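Long-range contacts in KLLA0C04147p (Kluyveromyces lactis, PDB 5H2D), which binds ergosterol in a tunnel of its C-terminal oxysterol-binding (ORD) domain and probably transfers sterols between membranes: residues K205-V210 against D221-V226; F105-Y110 against I239-R244; E166-S171 against K181-W186. All blocks are in the same frame, centred on the assembly; numbering follows the deposited sequence.

Interaction 1 of 3, residues K205-V210 against D221-V226; sequences KPNNQV and DNYGDV. With ERG (ergosterol), chain B.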
loop_
_atom_site.group_PDB
_atom_site.type_symbol
_atom_site.label_atom_id
_atom_site.label_comp_id
_atom_site.label_asym_id
_atom_site.label_seq_id
_atom_site.Cartn_x
_atom_site.Cartn_y
_atom_site.Cartn_z
ATOM N N LYS A 205 -7.635 -3.797 -5.666
ATOM C CA LYS A 205 -6.460 -4.636 -5.536
ATOM C C LYS A 205 -6.825 -6.116 -5.574
ATOM O O LYS A 205 -7.952 -6.501 -5.256
ATOM C CB LYS A 205 -5.741 -4.306 -4.228
ATOM C CG LYS A 205 -5.130 -2.902 -4.213
ATOM C CD LYS A 205 -4.585 -2.563 -2.828
ATOM C CE LYS A 205 -3.853 -1.227 -2.840
ATOM N NZ LYS A 205 -3.383 -0.852 -1.471
ATOM N N PRO A 206 -5.880 -6.969 -5.955
ATOM C CA PRO A 206 -6.154 -8.411 -5.999
ATOM C C PRO A 206 -6.293 -8.991 -4.597
ATOM O O PRO A 206 -5.940 -8.377 -3.590
ATOM C CB PRO A 206 -4.924 -8.972 -6.718
ATOM C CG PRO A 206 -3.819 -8.006 -6.330
ATOM C CD PRO A 206 -4.495 -6.657 -6.350
ATOM N N ASN A 207 -6.832 -10.206 -4.542
ATOM C CA ASN A 207 -6.883 -10.953 -3.296
ATOM C C ASN A 207 -5.512 -11.524 -2.938
ATOM O O ASN A 207 -4.641 -11.699 -3.790
ATOM C CB ASN A 207 -7.879 -12.105 -3.405
ATOM C CG ASN A 207 -9.199 -11.658 -3.945
ATOM O OD1 ASN A 207 -9.761 -10.673 -3.479
ATOM N ND2 ASN A 207 -9.695 -12.360 -4.966
ATOM N N ASN A 208 -5.329 -11.827 -1.654
ATOM C CA ASN A 208 -4.168 -12.590 -1.217
ATOM C C ASN A 208 -4.638 -13.781 -0.403
ATOM O O ASN A 208 -5.739 -13.789 0.147
ATOM C CB ASN A 208 -3.183 -11.757 -0.362
ATOM C CG ASN A 208 -3.509 -10.288 -0.363
ATOM O OD1 ASN A 208 -4.166 -9.797 0.554
ATOM N ND2 ASN A 208 -3.047 -9.572 -1.396
ATOM N N GLN A 209 -3.791 -14.799 -0.318
ATOM C CA GLN A 209 -4.107 -15.909 0.562
ATOM C C GLN A 209 -2.815 -16.507 1.079
ATOM O O GLN A 209 -1.767 -16.419 0.433
ATOM C CB GLN A 209 -4.946 -16.978 -0.150
ATOM C CG GLN A 209 -4.251 -17.561 -1.362
ATOM C CD GLN A 209 -5.074 -18.621 -2.076
ATOM O OE1 GLN A 209 -6.071 -19.112 -1.552
ATOM N NE2 GLN A 209 -4.653 -18.973 -3.286
ATOM N N VAL A 210 -2.896 -17.114 2.256
ATOM C CA VAL A 210 -1.812 -17.947 2.763
ATOM C C VAL A 210 -2.211 -19.387 2.492
ATOM O O VAL A 210 -3.262 -19.837 2.957
ATOM C CB VAL A 210 -1.552 -17.709 4.259
ATOM C CG1 VAL A 210 -0.475 -18.654 4.755
ATOM C CG2 VAL A 210 -1.117 -16.256 4.500
ATOM N N ASP A 221 0.280 -16.000 -1.480
ATOM C CA ASP A 221 -0.126 -16.005 -2.878
ATOM C C ASP A 221 -1.054 -14.826 -3.121
ATOM O O ASP A 221 -1.899 -14.502 -2.283
ATOM C CB ASP A 221 -0.837 -17.316 -3.239
ATOM C CG ASP A 221 -1.331 -17.344 -4.669
ATOM O OD1 ASP A 221 -0.610 -16.837 -5.552
ATOM O OD2 ASP A 221 -2.438 -17.877 -4.897
ATOM N N ASN A 222 -0.891 -14.182 -4.259
ATOM C CA ASN A 222 -1.799 -13.135 -4.689
ATOM C C ASN A 222 -2.512 -13.610 -5.946
ATOM O O ASN A 222 -1.895 -14.217 -6.822
ATOM C CB ASN A 222 -1.030 -11.831 -4.920
ATOM C CG ASN A 222 -0.325 -11.367 -3.668
ATOM O OD1 ASN A 222 -0.972 -10.918 -2.723
ATOM N ND2 ASN A 222 1.002 -11.503 -3.631
ATOM N N TYR A 223 -3.820 -13.389 -6.011
ATOM C CA TYR A 223 -4.602 -13.998 -7.077
ATOM C C TYR A 223 -5.813 -13.133 -7.387
ATOM O O TYR A 223 -6.249 -12.324 -6.568
ATOM C CB TYR A 223 -5.050 -15.414 -6.691
ATOM C CG TYR A 223 -6.130 -15.444 -5.628
ATOM C CD1 TYR A 223 -5.814 -15.393 -4.273
ATOM C CD2 TYR A 223 -7.471 -15.513 -5.985
ATOM C CE1 TYR A 223 -6.807 -15.421 -3.301
ATOM C CE2 TYR A 223 -8.470 -15.536 -5.030
ATOM C CZ TYR A 223 -8.136 -15.494 -3.692
ATOM O OH TYR A 223 -9.141 -15.515 -2.748
ATOM N N GLY A 224 -6.371 -13.344 -8.572
ATOM C CA GLY A 224 -7.604 -12.701 -8.972
ATOM C C GLY A 224 -7.407 -11.748 -10.137
ATOM O O GLY A 224 -6.298 -11.493 -10.603
ATOM N N ASP A 225 -8.532 -11.240 -10.616
ATOM C CA ASP A 225 -8.539 -10.313 -11.732
ATOM C C ASP A 225 -8.666 -8.880 -11.235
ATOM O O ASP A 225 -9.368 -8.605 -10.258
ATOM C CB ASP A 225 -9.678 -10.633 -12.701
ATOM C CG ASP A 225 -9.515 -11.990 -13.358
ATOM O OD1 ASP A 225 -8.416 -12.276 -13.879
ATOM O OD2 ASP A 225 -10.485 -12.776 -13.349
ATOM N N VAL A 226 -7.978 -7.973 -11.921
ATOM C CA VAL A 226 -8.004 -6.549 -11.629
ATOM C C VAL A 226 -8.353 -5.817 -12.916
ATOM O O VAL A 226 -7.841 -6.159 -13.985
ATOM C CB VAL A 226 -6.643 -6.061 -11.090
ATOM C CG1 VAL A 226 -6.626 -4.535 -10.993
ATOM C CG2 VAL A 226 -6.344 -6.717 -9.744
HETATM C C1 ERG B . -1.301 -6.631 0.276
HETATM C C2 ERG B . -0.998 -5.310 -0.428
HETATM C C3 ERG B . -2.056 -4.323 -0.007
HETATM C C4 ERG B . -2.032 -4.132 1.510
HETATM C C5 ERG B . -2.103 -5.376 2.222
HETATM C C6 ERG B . -2.737 -5.407 3.456
HETATM C C7 ERG B . -2.795 -6.562 4.253
HETATM C C8 ERG B . -2.192 -7.751 3.832
HETATM C C9 ERG B . -1.726 -7.824 2.487
HETATM C C10 ERG B . -1.327 -6.489 1.804
HETATM C C11 ERG B . -0.653 -8.966 2.232
HETATM C C12 ERG B . -0.944 -10.252 3.012
HETATM C C13 ERG B . -1.101 -9.884 4.502
HETATM C C14 ERG B . -2.359 -8.989 4.566
HETATM C C15 ERG B . -2.600 -8.896 6.059
HETATM C C16 ERG B . -2.239 -10.313 6.591
HETATM C C17 ERG B . -1.598 -11.040 5.377
HETATM C C18 ERG B . 0.166 -9.230 5.097
HETATM C C19 ERG B . 0.096 -6.129 2.314
HETATM C C20 ERG B . -0.567 -12.071 5.890
HETATM C C21 ERG B . 0.195 -12.799 4.789
HETATM C C22 ERG B . -1.361 -13.089 6.698
HETATM C C23 ERG B . -1.164 -13.204 8.176
HETATM C C24 ERG B . -1.997 -14.209 8.971
HETATM C C25 ERG B . -1.084 -14.892 9.998
HETATM C C26 ERG B . 0.020 -15.640 9.242
HETATM C C27 ERG B . -1.836 -15.919 10.860
HETATM C C28 ERG B . -3.103 -13.421 9.645
HETATM O O1 ERG B . -1.854 -3.033 -0.688
#
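Asn207, Asn208 and Gln209 pair with Tyr223, Asn222 and Asp221 in an antiparallel beta hairpin. The hairpin forms part of the barrel-like beta fold around the sterol in the ORD domain. Asn207 and Tyr223 are a hydrogen-bonded pair, as are Gln209 and Asp221; Gln209 N lies 2.7 Å from Asp221 O. Asn208 and Asn222 form the non-hydrogen-bonded pair between them. Their side chains lie on the sterol side of the hairpin, where Asn208 touches ergosterol. Asn208 ND2 gives a 2.8 Å hydrogen bond to Asn222 OD1, with the two amide planes 87° apart. Asn208 OD1 is bonded by His182 NE2 and lies 3.7 Å from C9 of ergosterol. On the other face, Asn207 CB sits 3.4 Å above the Tyr223 ring, offset toward its rim, in a CH-pi contact. Gln209 NE2 reaches the anti lone pair of Asp221 OD2 at 3.0 Å, and that oxygen also takes Arg244 N. Lys205 extends into the pocket, and its NZ bonds O1 of ergosterol at 2.8 Å. Asp79 forms a salt bridge with this ammonium, so the buried charge is probably balanced while it holds the sterol hydroxyl.

Interaction 2 of 3, residues F105-Y110 against I239-R244; sequences FTVSSY and IHFKAR. With ERG (ergosterol), chain B; SO4 (sulfate ion), chain C.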
loop_
_atom_site.group_PDB
_atom_site.type_symbol
_atom_site.label_atom_id
_atom_site.label_comp_id
_atom_site.label_asym_id
_atom_site.label_seq_id
_atom_site.Cartn_x
_atom_site.Cartn_y
_atom_site.Cartn_z
ATOM N N PHE A 105 2.623 -0.521 -12.302
ATOM C CA PHE A 105 2.711 -0.007 -10.934
ATOM C C PHE A 105 1.799 -0.776 -9.976
ATOM O O PHE A 105 2.203 -1.095 -8.848
ATOM C CB PHE A 105 2.375 1.484 -10.889
ATOM C CG PHE A 105 2.173 2.005 -9.489
ATOM C CD1 PHE A 105 3.261 2.282 -8.675
ATOM C CD2 PHE A 105 0.894 2.208 -8.987
ATOM C CE1 PHE A 105 3.070 2.750 -7.367
ATOM C CE2 PHE A 105 0.697 2.687 -7.702
ATOM C CZ PHE A 105 1.784 2.957 -6.887
ATOM N N THR A 106 0.552 -1.052 -10.376
ATOM C CA THR A 106 -0.346 -1.746 -9.448
ATOM C C THR A 106 0.126 -3.164 -9.152
ATOM O O THR A 106 -0.178 -3.694 -8.075
ATOM C CB THR A 106 -1.797 -1.786 -9.966
ATOM O OG1 THR A 106 -1.934 -2.745 -11.025
ATOM C CG2 THR A 106 -2.259 -0.403 -10.448
ATOM N N VAL A 107 0.893 -3.765 -10.062
ATOM C CA VAL A 107 1.414 -5.113 -9.867
ATOM C C VAL A 107 2.686 -5.104 -9.034
ATOM O O VAL A 107 2.982 -6.082 -8.329
ATOM C CB VAL A 107 1.657 -5.760 -11.245
ATOM C CG1 VAL A 107 2.402 -7.087 -11.106
ATOM C CG2 VAL A 107 0.336 -5.931 -11.992
ATOM N N SER A 108 3.429 -3.996 -9.071
ATOM C CA SER A 108 4.780 -3.945 -8.531
ATOM C C SER A 108 4.828 -4.097 -7.015
ATOM O O SER A 108 5.896 -4.381 -6.480
ATOM C CB SER A 108 5.438 -2.623 -8.926
ATOM O OG SER A 108 4.827 -1.511 -8.281
ATOM N N SER A 109 3.726 -3.881 -6.316
ATOM C CA SER A 109 3.751 -3.886 -4.857
ATOM C C SER A 109 3.514 -5.263 -4.247
ATOM O O SER A 109 3.411 -5.373 -3.014
ATOM C CB SER A 109 2.729 -2.894 -4.312
ATOM O OG SER A 109 1.530 -2.975 -5.052
ATOM N N TYR A 110 3.481 -6.324 -5.052
ATOM C CA TYR A 110 3.234 -7.645 -4.487
ATOM C C TYR A 110 4.498 -8.459 -4.245
ATOM O O TYR A 110 4.475 -9.374 -3.413
ATOM C CB TYR A 110 2.204 -8.406 -5.364
ATOM C CG TYR A 110 0.902 -7.713 -5.093
ATOM C CD1 TYR A 110 0.208 -7.962 -3.912
ATOM C CD2 TYR A 110 0.466 -6.678 -5.909
ATOM C CE1 TYR A 110 -0.911 -7.257 -3.589
ATOM C CE2 TYR A 110 -0.662 -5.958 -5.588
ATOM C CZ TYR A 110 -1.344 -6.250 -4.420
ATOM O OH TYR A 110 -2.450 -5.522 -4.080
ATOM N N ILE A 239 -5.973 -7.257 -15.727
ATOM C CA ILE A 239 -4.821 -7.911 -15.118
ATOM C C ILE A 239 -5.256 -9.221 -14.484
ATOM O O ILE A 239 -6.281 -9.281 -13.799
ATOM C CB ILE A 239 -4.154 -7.020 -14.054
ATOM C CG1 ILE A 239 -3.932 -5.615 -14.619
ATOM C CG2 ILE A 239 -2.865 -7.693 -13.542
ATOM C CD1 ILE A 239 -3.229 -4.674 -13.647
ATOM N N HIS A 240 -4.449 -10.260 -14.667
ATOM C CA HIS A 240 -4.790 -11.584 -14.157
ATOM C C HIS A 240 -3.643 -12.091 -13.293
ATOM O O HIS A 240 -2.578 -12.428 -13.816
ATOM C CB HIS A 240 -5.091 -12.542 -15.312
ATOM C CG HIS A 240 -5.824 -11.887 -16.443
ATOM N ND1 HIS A 240 -7.197 -11.769 -16.470
ATOM C CD2 HIS A 240 -5.372 -11.273 -17.563
ATOM C CE1 HIS A 240 -7.561 -11.131 -17.568
ATOM N NE2 HIS A 240 -6.473 -10.815 -18.247
ATOM N N PHE A 241 -3.856 -12.104 -11.971
ATOM C CA PHE A 241 -2.961 -12.771 -11.027
ATOM C C PHE A 241 -3.398 -14.223 -10.921
ATOM O O PHE A 241 -4.493 -14.513 -10.424
ATOM C CB PHE A 241 -3.010 -12.120 -9.645
ATOM C CG PHE A 241 -2.392 -10.749 -9.575
ATOM C CD1 PHE A 241 -3.115 -9.627 -9.946
ATOM C CD2 PHE A 241 -1.115 -10.584 -9.064
ATOM C CE1 PHE A 241 -2.559 -8.356 -9.866
ATOM C CE2 PHE A 241 -0.547 -9.318 -8.965
ATOM C CZ PHE A 241 -1.274 -8.201 -9.365
ATOM N N LYS A 242 -2.543 -15.134 -11.367
ATOM C CA LYS A 242 -2.894 -16.544 -11.331
ATOM C C LYS A 242 -2.832 -17.068 -9.902
ATOM O O LYS A 242 -1.907 -16.755 -9.147
ATOM C CB LYS A 242 -1.958 -17.333 -12.249
ATOM C CG LYS A 242 -2.101 -18.846 -12.162
ATOM C CD LYS A 242 -2.174 -19.483 -13.541
ATOM C CE LYS A 242 -3.619 -19.800 -13.913
ATOM N NZ LYS A 242 -3.740 -20.518 -15.213
ATOM N N ALA A 243 -3.846 -17.841 -9.519
ATOM C CA ALA A 243 -3.885 -18.457 -8.199
ATOM C C ALA A 243 -3.029 -19.716 -8.173
ATOM O O ALA A 243 -2.866 -20.401 -9.186
ATOM C CB ALA A 243 -5.323 -18.797 -7.807
ATOM N N ARG A 244 -2.477 -20.023 -7.000
ATOM C CA ARG A 244 -1.666 -21.225 -6.872
ATOM C C ARG A 244 -2.528 -22.460 -7.100
ATOM O O ARG A 244 -3.635 -22.573 -6.564
ATOM C CB ARG A 244 -1.002 -21.300 -5.495
ATOM C CG ARG A 244 0.136 -22.315 -5.431
ATOM C CD ARG A 244 0.190 -23.027 -4.091
ATOM N NE ARG A 244 -1.090 -23.641 -3.745
ATOM C CZ ARG A 244 -1.274 -24.444 -2.701
ATOM N NH1 ARG A 244 -2.474 -24.954 -2.455
ATOM N NH2 ARG A 244 -0.257 -24.740 -1.901
HETATM C C1 ERG B . -1.301 -6.631 0.276
HETATM C C2 ERG B . -0.998 -5.310 -0.428
HETATM C C3 ERG B . -2.056 -4.323 -0.007
HETATM C C4 ERG B . -2.032 -4.132 1.510
HETATM C C5 ERG B . -2.103 -5.376 2.222
HETATM C C6 ERG B . -2.737 -5.407 3.456
HETATM C C7 ERG B . -2.795 -6.562 4.253
HETATM C C8 ERG B . -2.192 -7.751 3.832
HETATM C C9 ERG B . -1.726 -7.824 2.487
HETATM C C10 ERG B . -1.327 -6.489 1.804
HETATM C C11 ERG B . -0.653 -8.966 2.232
HETATM C C12 ERG B . -0.944 -10.252 3.012
HETATM C C13 ERG B . -1.101 -9.884 4.502
HETATM C C14 ERG B . -2.359 -8.989 4.566
HETATM C C15 ERG B . -2.600 -8.896 6.059
HETATM C C16 ERG B . -2.239 -10.313 6.591
HETATM C C17 ERG B . -1.598 -11.040 5.377
HETATM C C18 ERG B . 0.166 -9.230 5.097
HETATM C C19 ERG B . 0.096 -6.129 2.314
HETATM C C20 ERG B . -0.567 -12.071 5.890
HETATM C C21 ERG B . 0.195 -12.799 4.789
HETATM C C22 ERG B . -1.361 -13.089 6.698
HETATM C C23 ERG B . -1.164 -13.204 8.176
HETATM C C24 ERG B . -1.997 -14.209 8.971
HETATM C C25 ERG B . -1.084 -14.892 9.998
HETATM C C26 ERG B . 0.020 -15.640 9.242
HETATM C C27 ERG B . -1.836 -15.919 10.860
HETATM C C28 ERG B . -3.103 -13.421 9.645
HETATM O O1 ERG B . -1.854 -3.033 -0.688
HETATM S S SO4 C . -2.284 -26.870 1.569
HETATM O O1 SO4 C . -1.215 -26.932 2.557
HETATM O O2 SO4 C . -1.919 -25.926 0.501
HETATM O O3 SO4 C . -2.491 -28.205 1.005
HETATM O O4 SO4 C . -3.524 -26.465 2.227
#
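Phe105 O accepts two hydrogen bonds from Ser108, in the last turn of a helix whose Thr106 and Val107 meet Ile239 and Phe241. Ser108 OG is 2.7 Å from Phe105 O and Ser108 N is 3.2 Å from it. Both donors come from the same face of the carbonyl plane. The hydroxyl thus adds a second bond to the one from the backbone N.

Across the contact no hydrogen bond forms. Val107 CG2 touches both Phe241 and Ile239. It lies 3.8 Å from Phe241 CZ and 4.0 Å from Ile239 CG2. The Val107 and Phe241 side chains run in opposing senses, passing one another. Thr106 OG1 rests 3.5 Å from Ile239 CD1, while its own hydrogen bond goes back to Ala103 O.

The contact joins the end of helix 95-108 to strand 236-241 of the barrel-like ORD fold. Val254, on the next strand, also touches Val107, Ile239 and Phe241.

Past the helix end, Tyr110 meets Phe241 in an offset edge-to-face pair. The edge of Phe241 is turned toward the face of Tyr110, with the ring planes at 72° and the centroids 5.6 Å apart. Thr106 O and Val107 O lie in plane at the edge of the Tyr110 ring. Tyr110 also belongs to the sterol pocket: its CE1 is 3.7 Å from C2 of ergosterol.

At the far end of 239-244, Arg244 NH1 and NH2 both bond one oxygen, O2, of a sulfate that probably came from the crystallisation liquor. Gly212 N and Leu215 N also bond this ion.

Interaction 3 of 3, residues E166-S171 against K181-W186; sequences ESFVDS and KHLGLW. With ERG (ergosterol), chain B.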
loop_
_atom_site.group_PDB
_atom_site.type_symbol
_atom_site.label_atom_id
_atom_site.label_comp_id
_atom_site.label_asym_id
_atom_site.label_seq_id
_atom_site.Cartn_x
_atom_site.Cartn_y
_atom_site.Cartn_z
ATOM N N GLU A 166 -9.099 3.509 -0.081
ATOM C CA GLU A 166 -9.560 2.933 1.172
ATOM C C GLU A 166 -8.994 1.529 1.304
ATOM O O GLU A 166 -9.184 0.700 0.411
ATOM C CB GLU A 166 -11.090 2.877 1.209
ATOM C CG GLU A 166 -11.674 2.242 2.462
ATOM C CD GLU A 166 -13.190 2.099 2.389
ATOM O OE1 GLU A 166 -13.890 2.653 3.257
ATOM O OE2 GLU A 166 -13.685 1.434 1.459
ATOM N N SER A 167 -8.312 1.257 2.414
ATOM C CA SER A 167 -7.867 -0.091 2.735
ATOM C C SER A 167 -8.886 -0.734 3.669
ATOM O O SER A 167 -9.013 -0.343 4.835
ATOM C CB SER A 167 -6.489 -0.072 3.378
ATOM O OG SER A 167 -6.097 -1.394 3.672
ATOM N N PHE A 168 -9.625 -1.710 3.148
ATOM C CA PHE A 168 -10.679 -2.407 3.873
ATOM C C PHE A 168 -10.397 -3.884 3.611
ATOM O O PHE A 168 -10.831 -4.425 2.591
ATOM C CB PHE A 168 -12.046 -1.952 3.355
ATOM C CG PHE A 168 -13.227 -2.509 4.111
ATOM C CD1 PHE A 168 -13.085 -3.554 5.010
ATOM C CD2 PHE A 168 -14.490 -1.987 3.893
ATOM C CE1 PHE A 168 -14.192 -4.066 5.681
ATOM C CE2 PHE A 168 -15.592 -2.484 4.566
ATOM C CZ PHE A 168 -15.442 -3.528 5.454
ATOM N N VAL A 169 -9.618 -4.506 4.494
ATOM C CA VAL A 169 -9.186 -5.888 4.314
ATOM C C VAL A 169 -10.146 -6.791 5.070
ATOM O O VAL A 169 -10.280 -6.680 6.298
ATOM C CB VAL A 169 -7.741 -6.092 4.789
ATOM C CG1 VAL A 169 -7.322 -7.539 4.587
ATOM C CG2 VAL A 169 -6.787 -5.148 4.041
ATOM N N ASP A 170 -10.805 -7.690 4.339
ATOM C CA ASP A 170 -11.756 -8.655 4.884
ATOM C C ASP A 170 -11.097 -10.026 4.809
ATOM O O ASP A 170 -10.813 -10.511 3.710
ATOM C CB ASP A 170 -13.048 -8.603 4.072
ATOM C CG ASP A 170 -14.250 -9.111 4.835
ATOM O OD1 ASP A 170 -14.279 -8.994 6.081
ATOM O OD2 ASP A 170 -15.177 -9.599 4.161
ATOM N N SER A 171 -10.840 -10.644 5.960
ATOM C CA SER A 171 -10.043 -11.864 6.019
ATOM C C SER A 171 -10.823 -13.011 6.651
ATOM O O SER A 171 -11.767 -12.808 7.422
ATOM C CB SER A 171 -8.744 -11.649 6.809
ATOM O OG SER A 171 -9.022 -11.443 8.185
ATOM N N LYS A 181 -9.409 -10.297 1.198
ATOM C CA LYS A 181 -10.021 -9.521 0.129
ATOM C C LYS A 181 -9.907 -8.041 0.461
ATOM O O LYS A 181 -10.028 -7.646 1.629
ATOM C CB LYS A 181 -11.487 -9.925 -0.084
ATOM C CG LYS A 181 -11.629 -11.387 -0.500
ATOM C CD LYS A 181 -13.040 -11.729 -0.948
ATOM C CE LYS A 181 -13.041 -12.914 -1.914
ATOM N NZ LYS A 181 -12.486 -14.164 -1.316
ATOM N N HIS A 182 -9.653 -7.240 -0.564
ATOM C CA HIS A 182 -9.418 -5.802 -0.434
ATOM C C HIS A 182 -10.601 -5.092 -1.074
ATOM O O HIS A 182 -10.715 -5.032 -2.303
ATOM C CB HIS A 182 -8.084 -5.443 -1.083
ATOM C CG HIS A 182 -6.938 -6.154 -0.441
ATOM N ND1 HIS A 182 -6.050 -5.526 0.403
ATOM C CD2 HIS A 182 -6.588 -7.465 -0.449
ATOM C CE1 HIS A 182 -5.187 -6.415 0.870
ATOM N NE2 HIS A 182 -5.497 -7.600 0.373
ATOM N N LEU A 183 -11.487 -4.570 -0.231
ATOM C CA LEU A 183 -12.801 -4.132 -0.684
ATOM C C LEU A 183 -12.843 -2.679 -1.143
ATOM O O LEU A 183 -13.822 -2.277 -1.784
ATOM C CB LEU A 183 -13.824 -4.346 0.438
ATOM C CG LEU A 183 -13.938 -5.785 0.959
ATOM C CD1 LEU A 183 -15.038 -5.917 2.010
ATOM C CD2 LEU A 183 -14.172 -6.753 -0.190
ATOM N N GLY A 184 -11.827 -1.874 -0.829
ATOM C CA GLY A 184 -11.879 -0.467 -1.150
ATOM C C GLY A 184 -11.441 -0.148 -2.580
ATOM O O GLY A 184 -10.685 -0.875 -3.219
ATOM N N LEU A 185 -11.918 0.991 -3.085
ATOM C CA LEU A 185 -11.530 1.476 -4.400
ATOM C C LEU A 185 -10.301 2.376 -4.299
ATOM O O LEU A 185 -10.164 3.163 -3.355
ATOM C CB LEU A 185 -12.688 2.241 -5.043
ATOM C CG LEU A 185 -12.588 2.629 -6.513
ATOM C CD1 LEU A 185 -12.456 1.391 -7.394
ATOM C CD2 LEU A 185 -13.816 3.449 -6.903
ATOM N N TRP A 186 -9.412 2.250 -5.275
ATOM C CA TRP A 186 -8.182 3.031 -5.339
ATOM C C TRP A 186 -8.221 3.998 -6.519
ATOM O O TRP A 186 -8.723 3.662 -7.597
ATOM C CB TRP A 186 -6.977 2.089 -5.423
ATOM C CG TRP A 186 -6.917 1.328 -4.143
ATOM C CD1 TRP A 186 -7.545 0.151 -3.862
ATOM C CD2 TRP A 186 -6.289 1.752 -2.928
ATOM N NE1 TRP A 186 -7.309 -0.209 -2.563
ATOM C CE2 TRP A 186 -6.541 0.761 -1.965
ATOM C CE3 TRP A 186 -5.505 2.855 -2.575
ATOM C CZ2 TRP A 186 -6.052 0.845 -0.665
ATOM C CZ3 TRP A 186 -5.023 2.940 -1.277
ATOM C CH2 TRP A 186 -5.288 1.935 -0.343
HETATM C C1 ERG B . -1.301 -6.631 0.276
HETATM C C2 ERG B . -0.998 -5.310 -0.428
HETATM C C3 ERG B . -2.056 -4.323 -0.007
HETATM C C4 ERG B . -2.032 -4.132 1.510
HETATM C C5 ERG B . -2.103 -5.376 2.222
HETATM C C6 ERG B . -2.737 -5.407 3.456
HETATM C C7 ERG B . -2.795 -6.562 4.253
HETATM C C8 ERG B . -2.192 -7.751 3.832
HETATM C C9 ERG B . -1.726 -7.824 2.487
HETATM C C10 ERG B . -1.327 -6.489 1.804
HETATM C C11 ERG B . -0.653 -8.966 2.232
HETATM C C12 ERG B . -0.944 -10.252 3.012
HETATM C C13 ERG B . -1.101 -9.884 4.502
HETATM C C14 ERG B . -2.359 -8.989 4.566
HETATM C C15 ERG B . -2.600 -8.896 6.059
HETATM C C16 ERG B . -2.239 -10.313 6.591
HETATM C C17 ERG B . -1.598 -11.040 5.377
HETATM C C18 ERG B . 0.166 -9.230 5.097
HETATM C C19 ERG B . 0.096 -6.129 2.314
HETATM C C20 ERG B . -0.567 -12.071 5.890
HETATM C C21 ERG B . 0.195 -12.799 4.789
HETATM C C22 ERG B . -1.361 -13.089 6.698
HETATM C C23 ERG B . -1.164 -13.204 8.176
HETATM C C24 ERG B . -1.997 -14.209 8.971
HETATM C C25 ERG B . -1.084 -14.892 9.998
HETATM C C26 ERG B . 0.020 -15.640 9.242
HETATM C C27 ERG B . -1.836 -15.919 10.860
HETATM C C28 ERG B . -3.103 -13.421 9.645
HETATM O O1 ERG B . -1.854 -3.033 -0.688
HETATM O O HOH W 1 -9.045 -2.008 0.167
HETATM O O HOH W 2 -13.774 2.541 -1.247
HETATM O O HOH W 3 -5.941 -2.488 0.800
#
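Leu183 packs on Phe168 where strands 161-173 and 178-190 pair as an antiparallel beta hairpin in the barrel-like ORD fold. Leu183 CB lies 3.7 Å from Phe168 O, which accepts Leu183 N. Leu183 CG follows at 3.8 Å from Phe168 O. At the tip, Leu183 CD1 stands 4.1 Å above the Phe168 ring, over its centre, in a CH-pi contact. The same methyl touches Asp170 CB.

Asp170 and Lys181 form a hydrogen-bonded pair. At Gly184 a water replaces direct pairing: it accepts from Phe168 N and Gly184 N and donates to Glu166 O. A weak 3.5 Å bond from Glu166 N to Leu185 O follows. The Trp186 ring lies against the Glu166 backbone, with CZ2 3.3 Å from Glu166 O and Glu166 N over one face. Trp186 makes a cation-pi contact with Lys205. An alanine here would probably open a gap beside the Glu166 backbone and cost the Lys205 ammonium its cation-pi contact.

On the sterol side, Val169 and His182 lie side by side. Val169 CG2 is 3.7 Å from His182 ND1, which a water links to Ser167 OG. Asn208 OD1 holds its NE2. His182 CE1 meets ergosterol at the ring's edge, 3.5 Å from C5.

In the fold
All three contacts touch ergosterol and reach the barrel-like beta fold of the ORD domain. Interactions 1 and 2 are buried; interaction 3 is only partly so, with Leu183, Asp170 and Lys181 exposed. Interactions 1 and 3 are hairpins built on backbone bonds, and strands 178-190 and 207-211 are neighbours that join them. Interaction 2 instead sets a helix end on a strand through apolar and aromatic contacts. It adjoins interaction 1, since strands 219-230 and 236-241 are neighbours in the barrel. Interaction 1 lies between the other two. Its Lys205 bonds the sterol hydroxyl, interaction 3 relies partly on waters, and interactions 2 and 3 do not touch.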